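Side-chain contact in SnoaL-like domain-containing protein (Burkholderia thailandensis E264, PDB 3EC9), which is of unknown function but has an NTF2-like fold of the SnoaL-like family, whose relatives often bind small molecules in an inner pocket: residues D20-S25 with H113-D118. Numbering follows the deposited sequence.
Sequences DHYAAS and HVWRVD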
ATOM      1  N   ASP B  20      -8.142   3.580  17.505  1.00 11.15           N
ATOM      2  CA  ASP B  20      -7.864   4.674  18.475  1.00 10.95           C
ATOM      3  C   ASP B  20      -6.746   5.606  17.985  1.00 12.71           C
ATOM      4  O   ASP B  20      -6.819   6.836  18.110  1.00 11.34           O
ATOM      5  CB  ASP B  20      -7.423   4.110  19.804  1.00 12.26           C
ATOM      6  CG  ASP B  20      -8.550   3.497  20.594  1.00 14.43           C
ATOM      7  OD1 ASP B  20      -9.741   3.740  20.307  1.00 13.45           O
ATOM      8  OD2 ASP B  20      -8.217   2.790  21.560  1.00 19.10           O
ATOM      9  N   HIS B  21      -5.680   5.001  17.446  1.00 10.56           N
ATOM     10  CA  HIS B  21      -4.606   5.789  16.829  1.00 10.50           C
ATOM     11  C   HIS B  21      -5.139   6.732  15.745  1.00 12.59           C
ATOM     12  O   HIS B  21      -4.835   7.911  15.733  1.00 13.26           O
ATOM     13  CB  HIS B  21      -3.462   4.940  16.234  1.00 10.57           C
ATOM     14  CG  HIS B  21      -2.528   5.756  15.431  1.00 10.47           C
ATOM     15  ND1 HIS B  21      -1.492   6.465  15.997  1.00 13.28           N
ATOM     16  CD2 HIS B  21      -2.537   6.085  14.117  1.00 12.62           C
ATOM     17  CE1 HIS B  21      -0.899   7.184  15.061  1.00 12.93           C
ATOM     18  NE2 HIS B  21      -1.500   6.958  13.912  1.00 11.87           N
ATOM     19  N   TYR B  22      -5.923   6.194  14.823  1.00 13.01           N
ATOM     20  CA  TYR B  22      -6.413   6.990  13.707  1.00 13.80           C
ATOM     21  C   TYR B  22      -7.296   8.145  14.170  1.00 13.89           C
ATOM     22  O   TYR B  22      -7.190   9.248  13.659  1.00 14.19           O
ATOM     23  CB  TYR B  22      -7.188   6.130  12.727  1.00 13.17           C
ATOM     24  CG  TYR B  22      -6.316   5.361  11.741  1.00 10.33           C
ATOM     25  CD1 TYR B  22      -5.378   5.996  10.925  1.00 10.92           C
ATOM     26  CD2 TYR B  22      -6.480   3.994  11.583  1.00 11.27           C
ATOM     27  CE1 TYR B  22      -4.580   5.261   9.976  1.00 10.66           C
ATOM     28  CE2 TYR B  22      -5.700   3.261  10.683  1.00  9.38           C
ATOM     29  CZ  TYR B  22      -4.782   3.901   9.876  1.00  7.32           C
ATOM     30  OH  TYR B  22      -4.090   3.148   8.969  1.00  9.94           O
ATOM     31  N   ALA B  23      -8.112   7.871  15.182  1.00 11.29           N
ATOM     32  CA  ALA B  23      -8.967   8.896  15.738  1.00 12.12           C
ATOM     33  C   ALA B  23      -8.124  10.028  16.339  1.00 12.42           C
ATOM     34  O   ALA B  23      -8.426  11.204  16.135  1.00 13.24           O
ATOM     35  CB  ALA B  23      -9.924   8.288  16.775  1.00 11.80           C
ATOM     36  N   ALA B  24      -7.100   9.670  17.107  1.00 12.26           N
ATOM     37  CA  ALA B  24      -6.189  10.634  17.735  1.00 12.90           C
ATOM     38  C   ALA B  24      -5.455  11.427  16.688  1.00 16.05           C
ATOM     39  O   ALA B  24      -5.248  12.630  16.834  1.00 14.46           O
ATOM     40  CB  ALA B  24      -5.205   9.920  18.663  1.00 13.80           C
ATOM     41  N   SER B  25      -5.047  10.741  15.626  1.00 14.51           N
ATOM     42  CA  SER B  25      -4.264  11.402  14.570  1.00 14.33           C
ATOM     43  C   SER B  25      -5.101  12.433  13.839  1.00 14.14           C
ATOM     44  O   SER B  25      -4.615  13.533  13.516  1.00 17.62           O
ATOM     45  CB  SER B  25      -3.740  10.348  13.589  1.00 15.37           C
ATOM     46  OG  SER B  25      -3.006  10.963  12.559  1.00 23.22           O
ATOM     47  N   HIS B 113      -1.904   1.320   5.048  1.00  9.61           N
ATOM     48  CA  HIS B 113      -1.027   1.178   6.201  1.00  8.64           C
ATOM     49  C   HIS B 113      -1.189  -0.206   6.802  1.00  9.38           C
ATOM     50  O   HIS B 113      -2.307  -0.635   7.092  1.00 10.73           O
ATOM     51  CB  HIS B 113      -1.386   2.144   7.308  1.00 10.15           C
ATOM     52  CG  HIS B 113      -1.410   3.569   6.893  1.00  9.46           C
ATOM     53  ND1 HIS B 113      -2.385   4.445   7.305  1.00 10.31           N
ATOM     54  CD2 HIS B 113      -0.534   4.293   6.157  1.00  9.53           C
ATOM     55  CE1 HIS B 113      -2.131   5.641   6.812  1.00 12.03           C
ATOM     56  NE2 HIS B 113      -0.998   5.588   6.145  1.00 10.85           N
ATOM     57  N   VAL B 114      -0.071  -0.899   6.948  1.00  8.28           N
ATOM     58  CA  VAL B 114      -0.061  -2.218   7.590  1.00 10.23           C
ATOM     59  C   VAL B 114       0.521  -2.105   9.006  1.00 11.10           C
ATOM     60  O   VAL B 114       1.617  -1.566   9.203  1.00  9.26           O
ATOM     61  CB  VAL B 114       0.759  -3.270   6.774  1.00  9.79           C
ATOM     62  CG1 VAL B 114       0.807  -4.619   7.533  1.00 10.70           C
ATOM     63  CG2 VAL B 114       0.179  -3.420   5.356  1.00 10.82           C
ATOM     64  N   TRP B 115      -0.282  -2.529   9.979  1.00  9.74           N
ATOM     65  CA  TRP B 115       0.029  -2.403  11.402  1.00  9.67           C
ATOM     66  C   TRP B 115       0.136  -3.792  12.021  1.00 12.01           C
ATOM     67  O   TRP B 115      -0.641  -4.681  11.655  1.00 12.24           O
ATOM     68  CB  TRP B 115      -1.126  -1.721  12.139  1.00  8.30           C
ATOM     69  CG  TRP B 115      -1.500  -0.361  11.674  1.00 10.58           C
ATOM     70  CD1 TRP B 115      -2.371  -0.042  10.668  1.00 11.38           C
ATOM     71  CD2 TRP B 115      -1.048   0.871  12.221  1.00  8.39           C
ATOM     72  NE1 TRP B 115      -2.497   1.331  10.566  1.00 10.04           N
ATOM     73  CE2 TRP B 115      -1.680   1.916  11.498  1.00  9.31           C
ATOM     74  CE3 TRP B 115      -0.174   1.204  13.255  1.00  9.56           C
ATOM     75  CZ2 TRP B 115      -1.459   3.264  11.792  1.00 10.62           C
ATOM     76  CZ3 TRP B 115       0.038   2.535  13.540  1.00 10.96           C
ATOM     77  CH2 TRP B 115      -0.583   3.536  12.831  1.00 11.08           C
ATOM     78  N   ARG B 116       1.028  -3.944  12.999  0.50 10.64           N
ATOM     79  CA  ARG B 116       1.106  -5.165  13.818  0.50 12.57           C
ATOM     80  C   ARG B 116       1.103  -4.761  15.299  0.50 12.11           C
ATOM     81  O   ARG B 116       1.820  -3.848  15.696  0.50 11.22           O
ATOM     82  CB  ARG B 116       2.372  -5.973  13.491  0.50 12.90           C
ATOM     83  CG  ARG B 116       2.484  -7.302  14.263  0.50 15.12           C
ATOM     84  CD  ARG B 116       3.543  -8.261  13.674  0.50 17.11           C
ATOM     85  NE  ARG B 116       4.909  -7.737  13.766  0.50 26.81           N
ATOM     86  CZ  ARG B 116       5.627  -7.239  12.755  0.50 30.13           C
ATOM     87  NH1 ARG B 116       5.138  -7.182  11.517  0.50 24.35           N
ATOM     88  NH2 ARG B 116       6.857  -6.803  12.989  0.50 24.90           N
ATOM     89  N   VAL B 117       0.261  -5.436  16.085  1.00 11.58           N
ATOM     90  CA  VAL B 117       0.152  -5.226  17.533  1.00 11.55           C
ATOM     91  C   VAL B 117       0.590  -6.527  18.205  1.00 13.98           C
ATOM     92  O   VAL B 117       0.246  -7.650  17.761  1.00 13.76           O
ATOM     93  CB  VAL B 117      -1.294  -4.836  17.903  1.00 10.80           C
ATOM     94  CG1 VAL B 117      -1.496  -4.700  19.433  1.00 13.48           C
ATOM     95  CG2 VAL B 117      -1.657  -3.533  17.204  1.00 11.32           C
ATOM     96  N   ASP B 118       1.368  -6.379  19.275  1.00 12.31           N
ATOM     97  CA  ASP B 118       1.752  -7.489  20.141  1.00 14.67           C
ATOM     98  C   ASP B 118       1.564  -7.038  21.609  1.00 14.02           C
ATOM     99  O   ASP B 118       2.018  -5.968  22.014  1.00 15.09           O
ATOM    100  CB  ASP B 118       3.217  -7.856  19.870  1.00 16.39           C
ATOM    101  CG  ASP B 118       3.692  -9.099  20.660  1.00 22.50           C
ATOM    102  OD1 ASP B 118       2.849  -9.893  21.127  1.00 29.88           O
ATOM    103  OD2 ASP B 118       4.921  -9.267  20.766  1.00 38.33           O
TER
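The hydroxyl of Y22 is gripped by two side chains of strand 106-118, one an unambiguous donor. The indole NE1 of W115 donates to Y22 OH over 2.9 Å, nearly straight at 165°, and the oxygen lies almost in the indole plane. H113 ND1 is hydrogen-bonded to Y22 OH at 2.7 Å, in the plane of the imidazole. The phenol end of Y22 thus lies between two residues, two apart on the strand, whose side chains point to the same side of the sheet, a worked case of one buried hydroxyl satisfied by two aromatic heterocycles. The phenol and imidazole rings meet rim to rim, with planes at 24°. In this NTF2-like fold the helix 14-26 packs across the concave side of the curved sheet, and the four aromatic side chains form a buried cluster there. With H21 CG anti to the backbone N (chi1 170°), the outer corner of the indole lies over one face of the H21 ring near its rim, the two rings oblique; W115 CH2 is 3.5 Å from H21 CD2. The H21 ring is fixed from beyond the cluster by a hydrogen bond from ND1 to the carbonyl of M33, while its NE2 is hydrogen-bonded to a glycerol, probably from the crystallisation liquor. H113 NE2 is hydrogen-bonded to the hydroxyl of Y96.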